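Local coordinates for sulfide-quinone reductase (Aquifex aeolicus, PDB 3HYW), which catalyses the FAD-dependent oxidation of hydrogen sulfide with a quinone as electron acceptor, building up polysulfur product as a membrane-bound homotrimer, at residues P43-L48 with C124-A129; F111-Q116 with V221-I226; E118-I123 with T248-S253; V146-I151 with E162-L167. One frame throughout, in Å; residues are numbered along the deposited sequence. Where two conformers were deposited one is given.

Contact 1. Residues P43-L48 with C124-A129; sequences PAFPHL and CTAEHA. With FAD (flavin-adenine dinucleotide), chain G; H2S (hydrosulfuric acid), chain J.
The phenyl ring of F45 lies against the backbone of residues 124-126, with one face over A126 and part of its edge on C124. A126 N stands above that face, offset toward the rim, and its nearest ring atom is F45 CE2 at 3.4 Å. In the plane of the ring, C124 O meets F45 CD2 at 3.6 Å. Chi1 of -70° sets F45 CG anti to the carbonyl carbon, on the side of residues 124-126. An alanine at F45 would probably open a gap beside A126, whose CB now lies 4.0 Å from F45 CZ. The surface being met is the N-terminal turn of helix 126-141, and T125 is its N-cap: T125 OG1 accepts from H128 N at 3.1 Å with an N-H...O angle of 165°. Alanine suits A126 and A129, where helix 45-50 comes close. A129 CB rests 3.5 Å from F45 O, while L48 CD2 reaches A126 O at 3.6 Å and also touches the methyls of A126 and A129. The same two segments also border the flavin. P43 CB is 3.5 Å from FAD O4, its compact ring packing on the isoalloxazine, and C124, with M251 and F254, lines the pocket in which H2S is bound. E127, whose CB points away from helix 45-50, forms a salt bridge with R36 of the FAD site.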
# COMPACT_ATOMS: atom_id res chain seq x y z
N PRO A 43 28.24 -10.29 8.53
CA PRO A 43 27.50 -9.20 7.88
C PRO A 43 28.19 -8.48 6.71
O PRO A 43 27.53 -7.71 6.00
CB PRO A 43 27.27 -8.21 9.03
CG PRO A 43 27.26 -9.05 10.24
CD PRO A 43 28.38 -10.04 9.98
N ALA A 44 29.48 -8.71 6.50
CA ALA A 44 30.19 -8.14 5.36
C ALA A 44 30.37 -9.15 4.22
O ALA A 44 31.00 -8.84 3.22
CB ALA A 44 31.56 -7.55 5.78
N PHE A 45 29.80 -10.34 4.38
CA PHE A 45 29.88 -11.37 3.34
C PHE A 45 29.15 -11.00 2.04
O PHE A 45 29.66 -11.29 0.95
CB PHE A 45 29.43 -12.76 3.85
CG PHE A 45 30.37 -13.40 4.85
CD1 PHE A 45 31.58 -12.80 5.22
CD2 PHE A 45 30.07 -14.65 5.40
CE1 PHE A 45 32.44 -13.41 6.13
CE2 PHE A 45 30.92 -15.27 6.31
CZ PHE A 45 32.11 -14.65 6.68
N PRO A 46 27.97 -10.35 2.13
CA PRO A 46 27.37 -9.85 0.89
C PRO A 46 28.26 -8.85 0.14
O PRO A 46 28.30 -8.85 -1.09
CB PRO A 46 26.07 -9.17 1.36
CG PRO A 46 25.75 -9.83 2.68
CD PRO A 46 27.10 -10.09 3.30
N HIS A 47 28.97 -8.01 0.90
CA HIS A 47 29.91 -7.06 0.32
C HIS A 47 31.12 -7.78 -0.26
O HIS A 47 31.63 -7.38 -1.29
CB HIS A 47 30.35 -6.05 1.38
CG HIS A 47 29.22 -5.43 2.14
ND1 HIS A 47 28.46 -6.13 3.05
CD2 HIS A 47 28.73 -4.17 2.13
CE1 HIS A 47 27.54 -5.33 3.56
NE2 HIS A 47 27.69 -4.13 3.03
N LEU A 48 31.58 -8.84 0.42
CA LEU A 48 32.66 -9.67 -0.12
C LEU A 48 32.25 -10.29 -1.45
O LEU A 48 33.03 -10.32 -2.40
CB LEU A 48 33.07 -10.77 0.87
CG LEU A 48 34.29 -11.64 0.51
CD1 LEU A 48 35.61 -10.85 0.56
CD2 LEU A 48 34.39 -12.86 1.42
N CYS A 124 26.73 -17.16 2.24
CA CYS A 124 26.61 -17.44 3.67
C CYS A 124 27.93 -17.74 4.36
O CYS A 124 28.03 -17.63 5.59
CB CYS A 124 25.64 -18.61 3.91
SG CYS A 124 23.95 -18.23 3.56
N THR A 125 28.94 -18.14 3.59
CA THR A 125 30.31 -18.23 4.09
C THR A 125 31.21 -17.36 3.23
O THR A 125 30.86 -17.02 2.11
CB THR A 125 30.85 -19.68 4.12
OG1 THR A 125 30.99 -20.17 2.78
CG2 THR A 125 29.93 -20.61 4.92
N ALA A 126 32.38 -17.01 3.77
CA ALA A 126 33.37 -16.24 3.02
C ALA A 126 33.76 -16.97 1.74
O ALA A 126 33.87 -16.37 0.68
CB ALA A 126 34.60 -15.99 3.89
N GLU A 127 33.94 -18.28 1.88
CA GLU A 127 34.37 -19.16 0.79
C GLU A 127 33.34 -19.21 -0.34
O GLU A 127 33.71 -19.11 -1.52
CB GLU A 127 34.63 -20.56 1.34
CG GLU A 127 35.88 -20.66 2.25
CD GLU A 127 35.63 -20.30 3.71
OE1 GLU A 127 34.45 -20.11 4.11
OE2 GLU A 127 36.62 -20.21 4.47
N HIS A 128 32.07 -19.35 0.01
CA HIS A 128 30.98 -19.28 -0.98
C HIS A 128 30.84 -17.88 -1.61
O HIS A 128 30.62 -17.76 -2.81
CB HIS A 128 29.64 -19.68 -0.34
CG HIS A 128 29.48 -21.15 -0.11
ND1 HIS A 128 29.28 -21.68 1.14
CD2 HIS A 128 29.48 -22.20 -0.97
CE1 HIS A 128 29.16 -23.00 1.05
NE2 HIS A 128 29.29 -23.33 -0.22
N ALA A 129 30.93 -16.84 -0.78
CA ALA A 129 30.82 -15.46 -1.27
C ALA A 129 31.89 -15.12 -2.32
O ALA A 129 31.62 -14.41 -3.28
CB ALA A 129 30.86 -14.46 -0.10
PA FAD G . 29.04 -18.10 12.84
O1A FAD G . 29.39 -16.66 13.14
O2A FAD G . 28.84 -18.52 11.42
O5B FAD G . 30.20 -18.97 13.51
C5B FAD G . 30.17 -20.39 13.60
C4B FAD G . 31.60 -20.84 13.85
O4B FAD G . 31.63 -22.22 14.20
C3B FAD G . 32.45 -20.71 12.59
O3B FAD G . 33.74 -20.21 12.96
C2B FAD G . 32.55 -22.13 12.07
O2B FAD G . 33.73 -22.34 11.32
C1B FAD G . 32.56 -22.92 13.37
N9A FAD G . 32.13 -24.34 13.25
C8A FAD G . 31.14 -24.84 12.49
N7A FAD G . 31.07 -26.18 12.68
C5A FAD G . 32.04 -26.52 13.56
C6A FAD G . 32.46 -27.72 14.14
N6A FAD G . 31.84 -28.88 13.82
N1A FAD G . 33.49 -27.71 15.02
C2A FAD G . 34.12 -26.57 15.34
N3A FAD G . 33.74 -25.40 14.81
C4A FAD G . 32.70 -25.35 13.92
N1 FAD G . 23.10 -10.56 11.37
C2 FAD G . 22.95 -9.24 11.65
O2 FAD G . 22.59 -8.88 12.79
N3 FAD G . 23.21 -8.29 10.72
C4 FAD G . 23.62 -8.64 9.49
O4 FAD G . 23.88 -7.70 8.53
C4X FAD G . 23.78 -9.99 9.17
N5 FAD G . 24.18 -10.34 7.93
C5X FAD G . 24.34 -11.64 7.61
C6 FAD G . 24.78 -11.97 6.32
C7 FAD G . 24.95 -13.31 5.96
C7M FAD G . 25.41 -13.63 4.55
C8 FAD G . 24.68 -14.31 6.90
C8M FAD G . 24.83 -15.78 6.57
C9 FAD G . 24.24 -13.96 8.18
C9A FAD G . 24.08 -12.62 8.56
N10 FAD G . 23.67 -12.28 9.82
C10 FAD G . 23.51 -10.96 10.13
C1' FAD G . 23.32 -13.33 10.80
C2' FAD G . 24.26 -13.67 11.94
O2' FAD G . 24.67 -12.47 12.62
C3' FAD G . 25.43 -14.49 11.40
O3' FAD G . 24.92 -15.68 10.76
C4' FAD G . 26.40 -14.86 12.51
O4' FAD G . 27.64 -15.24 11.90
C5' FAD G . 25.86 -16.01 13.35
O5' FAD G . 26.74 -16.27 14.44
P FAD G . 27.07 -17.77 14.93
O1P FAD G . 28.09 -17.67 16.04
O2P FAD G . 25.78 -18.53 15.18
O3P FAD G . 27.72 -18.50 13.65
S H2S J . 23.78 -16.68 5.76

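Contact 2. Residues F111-Q116 with V221-I226; sequences FGAEGQ and VAVKAI
E114 joins the strand of V221-I226 through two backbone hydrogen bonds, one to each neighbour of A225. E114 N donates to K224 O at 2.8 Å, tilted 33° from the carbonyl plane, whereas I226 N meets E114 O at 2.8 Å with a C=O...N angle of 166°. This is the pattern of a parallel bridge, limited to the single pair E114 and A225, and a CA-H...O contact from A225 CA to E114 O (3.3 Å) reinforces it.

Polar contacts inside the loop hold its shape. Q116 N bonds to A113 O, closing a type II turn, and the amide of Q116 comes back to the same residue: A113 N donates to Q116 OE1 at 3.1 Å, in the carbonyl plane. The third residue of the turn, G115, has the positive phi (75°) that glycine accepts easily, and a side chain on it would collide with I226 O.

Apolar contacts add to this. The extended Q116 side chain crosses that of I226 obliquely, with Q116 CG 3.6 Å from I226 CD1. A113 CB, small enough to sit close over the strand, lies 4.1 Å from V223 CG1.

K224, exposed, forms a salt bridge with E234. K224 and A225 both face I232, which makes a classic beta bulge, and the loop is bridged to it on the outermost strand of the small antiparallel sheet 222-226, 230-234, 240-244.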
# COMPACT_ATOMS: atom_id res chain seq x y z
N PHE A 111 21.33 -26.89 0.83
CA PHE A 111 20.94 -26.40 -0.49
C PHE A 111 19.82 -27.27 -1.04
O PHE A 111 20.03 -28.11 -1.92
CB PHE A 111 22.17 -26.38 -1.42
CG PHE A 111 23.25 -25.44 -0.95
CD1 PHE A 111 23.21 -24.09 -1.29
CD2 PHE A 111 24.28 -25.90 -0.13
CE1 PHE A 111 24.19 -23.22 -0.84
CE2 PHE A 111 25.27 -25.02 0.32
CZ PHE A 111 25.23 -23.69 -0.04
N GLY A 112 18.62 -27.05 -0.50
CA GLY A 112 17.48 -27.93 -0.68
C GLY A 112 16.86 -28.03 -2.06
O GLY A 112 16.31 -29.06 -2.41
N ALA A 113 16.94 -26.95 -2.84
CA ALA A 113 16.43 -26.98 -4.22
C ALA A 113 17.34 -27.83 -5.10
O ALA A 113 18.56 -27.86 -4.90
CB ALA A 113 16.30 -25.56 -4.78
N GLU A 114 16.74 -28.53 -6.05
CA GLU A 114 17.47 -29.41 -6.95
C GLU A 114 18.47 -28.61 -7.78
O GLU A 114 18.10 -27.64 -8.43
CB GLU A 114 16.50 -30.16 -7.87
CG GLU A 114 17.15 -31.25 -8.71
CD GLU A 114 17.19 -32.58 -7.99
OE1 GLU A 114 16.33 -33.44 -8.29
OE2 GLU A 114 18.07 -32.76 -7.11
N GLY A 115 19.73 -29.03 -7.74
CA GLY A 115 20.80 -28.37 -8.49
C GLY A 115 21.26 -27.03 -7.92
O GLY A 115 22.00 -26.30 -8.57
N GLN A 116 20.84 -26.72 -6.69
CA GLN A 116 21.13 -25.42 -6.09
C GLN A 116 22.61 -25.23 -5.78
O GLN A 116 23.22 -24.24 -6.22
CB GLN A 116 20.28 -25.19 -4.84
CG GLN A 116 20.57 -23.86 -4.11
CD GLN A 116 19.75 -23.69 -2.84
OE1 GLN A 116 18.89 -24.50 -2.52
NE2 GLN A 116 20.03 -22.61 -2.10
N VAL A 221 6.04 -18.78 -2.61
CA VAL A 221 6.25 -19.92 -3.50
C VAL A 221 7.44 -20.74 -3.02
O VAL A 221 8.27 -20.26 -2.25
CB VAL A 221 6.45 -19.51 -4.99
CG1 VAL A 221 5.19 -18.86 -5.56
CG2 VAL A 221 7.65 -18.59 -5.15
N ALA A 222 7.52 -21.98 -3.49
CA ALA A 222 8.58 -22.89 -3.09
C ALA A 222 9.50 -23.14 -4.28
O ALA A 222 9.11 -23.81 -5.25
CB ALA A 222 7.97 -24.21 -2.59
N VAL A 223 10.70 -22.58 -4.22
CA VAL A 223 11.73 -22.85 -5.23
C VAL A 223 12.10 -24.32 -5.12
O VAL A 223 12.48 -24.81 -4.05
CB VAL A 223 12.98 -21.95 -5.02
CG1 VAL A 223 14.09 -22.32 -6.01
CG2 VAL A 223 12.61 -20.50 -5.16
N LYS A 224 11.96 -25.03 -6.24
CA LYS A 224 12.15 -26.48 -6.27
C LYS A 224 13.44 -26.89 -6.97
O LYS A 224 14.03 -27.93 -6.65
CB LYS A 224 10.96 -27.16 -6.96
CG LYS A 224 9.66 -27.13 -6.15
CD LYS A 224 9.86 -27.74 -4.75
CE LYS A 224 8.59 -27.69 -3.92
NZ LYS A 224 7.86 -28.98 -3.94
N ALA A 225 13.88 -26.07 -7.91
CA ALA A 225 15.04 -26.38 -8.73
C ALA A 225 15.69 -25.14 -9.29
O ALA A 225 15.01 -24.18 -9.68
CB ALA A 225 14.67 -27.35 -9.87
N ILE A 226 17.02 -25.17 -9.33
CA ILE A 226 17.80 -24.17 -10.03
C ILE A 226 18.62 -24.90 -11.07
O ILE A 226 19.47 -25.74 -10.74
CB ILE A 226 18.69 -23.35 -9.07
CG1 ILE A 226 17.81 -22.61 -8.05
CG2 ILE A 226 19.54 -22.36 -9.85
CD1 ILE A 226 18.46 -22.41 -6.71

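Contact 3. Residues E118-I123 with T248-S253; sequences ENSTSI and TMFMPS
T121 and S120 grip T248 in the tight half of this contact. T121 OG1 donates to T248 O at 2.7 Å, in the carbonyl plane and on a lone pair, and T121 N adds a weak bond to the same oxygen. Chi1 of 61° places OG1 between the backbone N and the carbonyl carbon, where T121 OG1 also touches M249 CG at 3.4 Å. An alanine in place of T121 would remove that hydroxyl, and T248 O would probably be held from this segment by the weak T121 N bond alone. Beside it S120 OG and T248 OG1 share a hydrogen bond of 2.7 Å, and F250 N donates to T121 O at 3.1 Å. Short hydroxyl side chains suit such close polar contacts. Strand 247-255, beside strand 146-150 in the mixed sheet, is thus laced to the irregular chain leaving helix 116-119. Toward both ends water mediates instead. At one, a water bridges N119 O and T248 OG1; at the other, a second water accepts from I123 N and donates to F250 O. There the bent M249 crosses I123, which lines the FAD pocket, at about a right angle, M249 CE 3.9 Å from I123 CD1.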
# COMPACT_ATOMS: atom_id res chain seq x y z
N GLU A 118 25.10 -26.76 -6.99
CA GLU A 118 25.87 -26.86 -8.24
C GLU A 118 25.69 -25.67 -9.19
O GLU A 118 26.67 -25.20 -9.79
CB GLU A 118 25.52 -28.15 -9.00
CG GLU A 118 25.85 -29.45 -8.27
CD GLU A 118 24.65 -30.08 -7.57
OE1 GLU A 118 23.81 -29.33 -7.00
OE2 GLU A 118 24.55 -31.32 -7.58
N ASN A 119 24.46 -25.20 -9.33
CA ASN A 119 24.11 -24.21 -10.37
C ASN A 119 23.89 -22.78 -9.88
O ASN A 119 23.95 -21.83 -10.66
CB ASN A 119 22.89 -24.68 -11.16
CG ASN A 119 23.09 -26.04 -11.79
OD1 ASN A 119 24.18 -26.37 -12.26
ND2 ASN A 119 22.03 -26.85 -11.80
N SER A 120 23.60 -22.63 -8.59
CA SER A 120 23.38 -21.31 -8.02
C SER A 120 24.63 -20.79 -7.30
O SER A 120 25.70 -21.39 -7.40
CB SER A 120 22.18 -21.34 -7.06
OG SER A 120 21.69 -20.03 -6.82
N THR A 121 24.48 -19.66 -6.62
CA THR A 121 25.54 -19.13 -5.75
C THR A 121 24.95 -18.85 -4.38
O THR A 121 23.74 -18.78 -4.21
CB THR A 121 26.19 -17.84 -6.31
OG1 THR A 121 25.21 -16.80 -6.43
CG2 THR A 121 26.85 -18.09 -7.66
N SER A 122 25.83 -18.69 -3.39
CA SER A 122 25.43 -18.38 -2.04
C SER A 122 26.49 -17.49 -1.39
O SER A 122 27.64 -17.46 -1.83
CB SER A 122 25.25 -19.67 -1.24
OG SER A 122 26.51 -20.29 -1.03
N ILE A 123 26.09 -16.76 -0.36
CA ILE A 123 26.95 -15.75 0.26
C ILE A 123 27.07 -15.96 1.77
O ILE A 123 27.49 -15.05 2.49
CB ILE A 123 26.46 -14.32 -0.08
CG1 ILE A 123 25.08 -14.04 0.53
CG2 ILE A 123 26.43 -14.10 -1.60
CD1 ILE A 123 24.50 -12.66 0.21
N THR A 248 22.00 -16.69 -10.64
CA THR A 248 21.16 -16.77 -9.44
C THR A 248 21.98 -16.70 -8.15
O THR A 248 23.16 -17.05 -8.12
CB THR A 248 20.29 -18.06 -9.40
OG1 THR A 248 21.13 -19.21 -9.30
CG2 THR A 248 19.42 -18.18 -10.64
N MET A 249 21.33 -16.24 -7.09
CA MET A 249 21.88 -16.29 -5.75
C MET A 249 20.73 -16.64 -4.82
O MET A 249 19.81 -15.84 -4.63
CB MET A 249 22.51 -14.95 -5.36
CG MET A 249 23.48 -15.00 -4.18
SD MET A 249 22.79 -15.53 -2.60
CE MET A 249 21.76 -14.13 -2.15
N PHE A 250 20.77 -17.84 -4.25
CA PHE A 250 19.76 -18.26 -3.31
C PHE A 250 20.31 -18.54 -1.93
O PHE A 250 21.44 -19.03 -1.78
CB PHE A 250 18.94 -19.44 -3.85
CG PHE A 250 17.84 -19.02 -4.77
CD1 PHE A 250 16.56 -18.81 -4.28
CD2 PHE A 250 18.09 -18.76 -6.11
CE1 PHE A 250 15.54 -18.36 -5.11
CE2 PHE A 250 17.08 -18.34 -6.96
CZ PHE A 250 15.80 -18.14 -6.45
N MET A 251 19.52 -18.20 -0.92
CA MET A 251 19.81 -18.58 0.46
C MET A 251 19.50 -20.06 0.64
O MET A 251 18.48 -20.54 0.13
CB MET A 251 18.96 -17.76 1.44
CG MET A 251 19.11 -16.26 1.32
SD MET A 251 20.81 -15.66 1.54
CE MET A 251 21.15 -16.20 3.22
N PRO A 252 20.40 -20.78 1.32
CA PRO A 252 20.09 -22.13 1.77
C PRO A 252 19.32 -22.10 3.08
O PRO A 252 19.29 -21.06 3.76
CB PRO A 252 21.47 -22.76 1.96
CG PRO A 252 22.37 -21.62 2.31
CD PRO A 252 21.77 -20.37 1.70
N SER A 253 18.67 -23.20 3.42
CA SER A 253 18.06 -23.35 4.74
C SER A 253 19.14 -23.85 5.71
O SER A 253 20.23 -24.26 5.28
CB SER A 253 16.89 -24.32 4.69
OG SER A 253 17.31 -25.62 4.34
O HOH W 1 22.30 -19.85 -11.50
O HOH W 2 23.36 -17.48 0.37

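Contact 4. Residues V146-I151 with E162-L167; sequences VVIGAI and EFALML
I148 points from its strand at the helix, and its side chain can be followed outward to the group that does most of the touching. CB carries two branches, and chi1 of -66° puts CG1 anti to the carbonyl carbon. I148 CG1 comes first to the rim of the F163 ring, 4.2 Å from F163 CD1. The tip, I148 CD1, settles among three residues of the helix. I148 CD1 lies 3.7 Å from A164 CA and 3.9 Å from A164 CB, an approach that the small alanine permits. I148 CD1 also meets the ring of F163 at its edge, near the ring plane, with F163 CD1 3.8 Å away, the two side chains crossing at about a right angle. On the next turn of the helix L167 CD2 touches I148 CD1 at 4.0 Å. That same methyl, L167 CD2, faces V146 CG1 at 3.9 Å, the two side chains reaching toward each other tip to tip.

The strand and helix axes approach to 8.7 Å and run nearly antiparallel, at 157°. Strand 146-150 and helix 158-173 form the first two elements of a beta-alpha-beta crossover that continues into the parallel neighbouring strand 182-185, in keeping with the Rossmann-like family of the protein.

No hydrogen bond joins the two segments; M166 N and L167 N bond within the helix. The contact is thus apolar: buried branched aliphatic, aromatic and alanine side chains pack by van der Waals contact and exclusion of water.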
# COMPACT_ATOMS: atom_id res chain seq x y z
N VAL A 146 18.60 -12.08 -13.92
CA VAL A 146 19.02 -12.43 -12.57
C VAL A 146 17.81 -12.80 -11.74
O VAL A 146 16.76 -12.16 -11.82
CB VAL A 146 19.81 -11.27 -11.92
CG1 VAL A 146 19.98 -11.49 -10.41
CG2 VAL A 146 21.16 -11.13 -12.57
N VAL A 147 17.95 -13.88 -10.97
CA VAL A 147 16.98 -14.19 -9.93
C VAL A 147 17.67 -14.52 -8.62
O VAL A 147 18.65 -15.26 -8.56
CB VAL A 147 15.91 -15.25 -10.38
CG1 VAL A 147 16.53 -16.34 -11.19
CG2 VAL A 147 15.14 -15.82 -9.19
N ILE A 148 17.16 -13.91 -7.56
CA ILE A 148 17.75 -13.99 -6.24
C ILE A 148 16.61 -14.34 -5.29
O ILE A 148 15.47 -13.99 -5.55
CB ILE A 148 18.43 -12.64 -5.85
CG1 ILE A 148 19.64 -12.38 -6.77
CG2 ILE A 148 18.88 -12.62 -4.38
CD1 ILE A 148 20.03 -10.92 -6.91
N GLY A 149 16.90 -15.05 -4.20
CA GLY A 149 15.88 -15.24 -3.20
C GLY A 149 16.16 -16.30 -2.17
O GLY A 149 17.31 -16.56 -1.80
N ALA A 150 15.08 -16.91 -1.70
CA ALA A 150 15.12 -17.88 -0.62
C ALA A 150 14.28 -19.10 -0.95
O ALA A 150 13.16 -18.98 -1.45
CB ALA A 150 14.64 -17.23 0.66
N ILE A 151 14.84 -20.27 -0.68
CA ILE A 151 14.14 -21.54 -0.85
C ILE A 151 13.22 -21.75 0.36
O ILE A 151 13.27 -20.96 1.31
CB ILE A 151 15.15 -22.73 -1.05
CG1 ILE A 151 15.98 -22.98 0.22
CG2 ILE A 151 16.06 -22.46 -2.25
CD1 ILE A 151 16.79 -24.27 0.20
N GLU A 162 19.65 -7.61 0.70
CA GLU A 162 20.86 -6.81 0.59
C GLU A 162 21.56 -7.06 -0.74
O GLU A 162 21.88 -6.11 -1.45
CB GLU A 162 21.86 -7.13 1.71
CG GLU A 162 21.57 -6.50 3.04
CD GLU A 162 22.73 -6.70 4.00
OE1 GLU A 162 23.08 -7.88 4.26
OE2 GLU A 162 23.29 -5.70 4.49
N PHE A 163 21.79 -8.33 -1.05
CA PHE A 163 22.52 -8.72 -2.26
C PHE A 163 21.80 -8.28 -3.53
O PHE A 163 22.43 -7.81 -4.48
CB PHE A 163 22.77 -10.24 -2.28
CG PHE A 163 23.61 -10.70 -3.45
CD1 PHE A 163 23.02 -11.16 -4.62
CD2 PHE A 163 25.00 -10.65 -3.37
CE1 PHE A 163 23.80 -11.58 -5.71
CE2 PHE A 163 25.80 -11.06 -4.46
CZ PHE A 163 25.19 -11.53 -5.62
N ALA A 164 20.48 -8.43 -3.55
CA ALA A 164 19.69 -8.01 -4.69
C ALA A 164 19.82 -6.50 -4.94
O ALA A 164 20.02 -6.07 -6.08
CB ALA A 164 18.24 -8.40 -4.50
N LEU A 165 19.73 -5.71 -3.88
CA LEU A 165 19.78 -4.26 -4.01
C LEU A 165 21.20 -3.74 -4.27
O LEU A 165 21.38 -2.76 -5.01
CB LEU A 165 19.11 -3.58 -2.82
CG LEU A 165 17.59 -3.78 -2.89
CD1 LEU A 165 16.93 -3.55 -1.57
CD2 LEU A 165 16.97 -2.91 -3.98
N MET A 166 22.18 -4.42 -3.70
CA MET A 166 23.61 -4.16 -3.95
C MET A 166 23.96 -4.41 -5.41
O MET A 166 24.69 -3.64 -6.02
CB MET A 166 24.49 -5.04 -3.06
CG MET A 166 24.48 -4.66 -1.60
SD MET A 166 25.59 -5.70 -0.62
CE MET A 166 25.43 -4.90 0.94
N LEU A 167 23.45 -5.52 -5.95
CA LEU A 167 23.67 -5.88 -7.34
C LEU A 167 23.03 -4.86 -8.29
O LEU A 167 23.66 -4.42 -9.24
CB LEU A 167 23.18 -7.30 -7.63
CG LEU A 167 23.43 -7.87 -9.03
CD1 LEU A 167 24.92 -7.78 -9.41
CD2 LEU A 167 22.92 -9.30 -9.14

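From the N terminus, the first contact segment is met at helix 45-50, and contact 1 closes a loop on it when helix 126-141 begins. Within that loop lie the first segments of contacts 2 and 3, so contact 1 crosses both. Contact 4 follows in series, closing a short loop from strand 146-150 to helix 158-173; it is nested inside the longer loops of contacts 2 and 3, which cross each other and close at residues 221-226 and 248-253. Contacts 3 and 4 meet on neighbouring strands of the mixed sheet, contact 2 adds the small antiparallel sheet, and contact 1 ties this region to the FAD site.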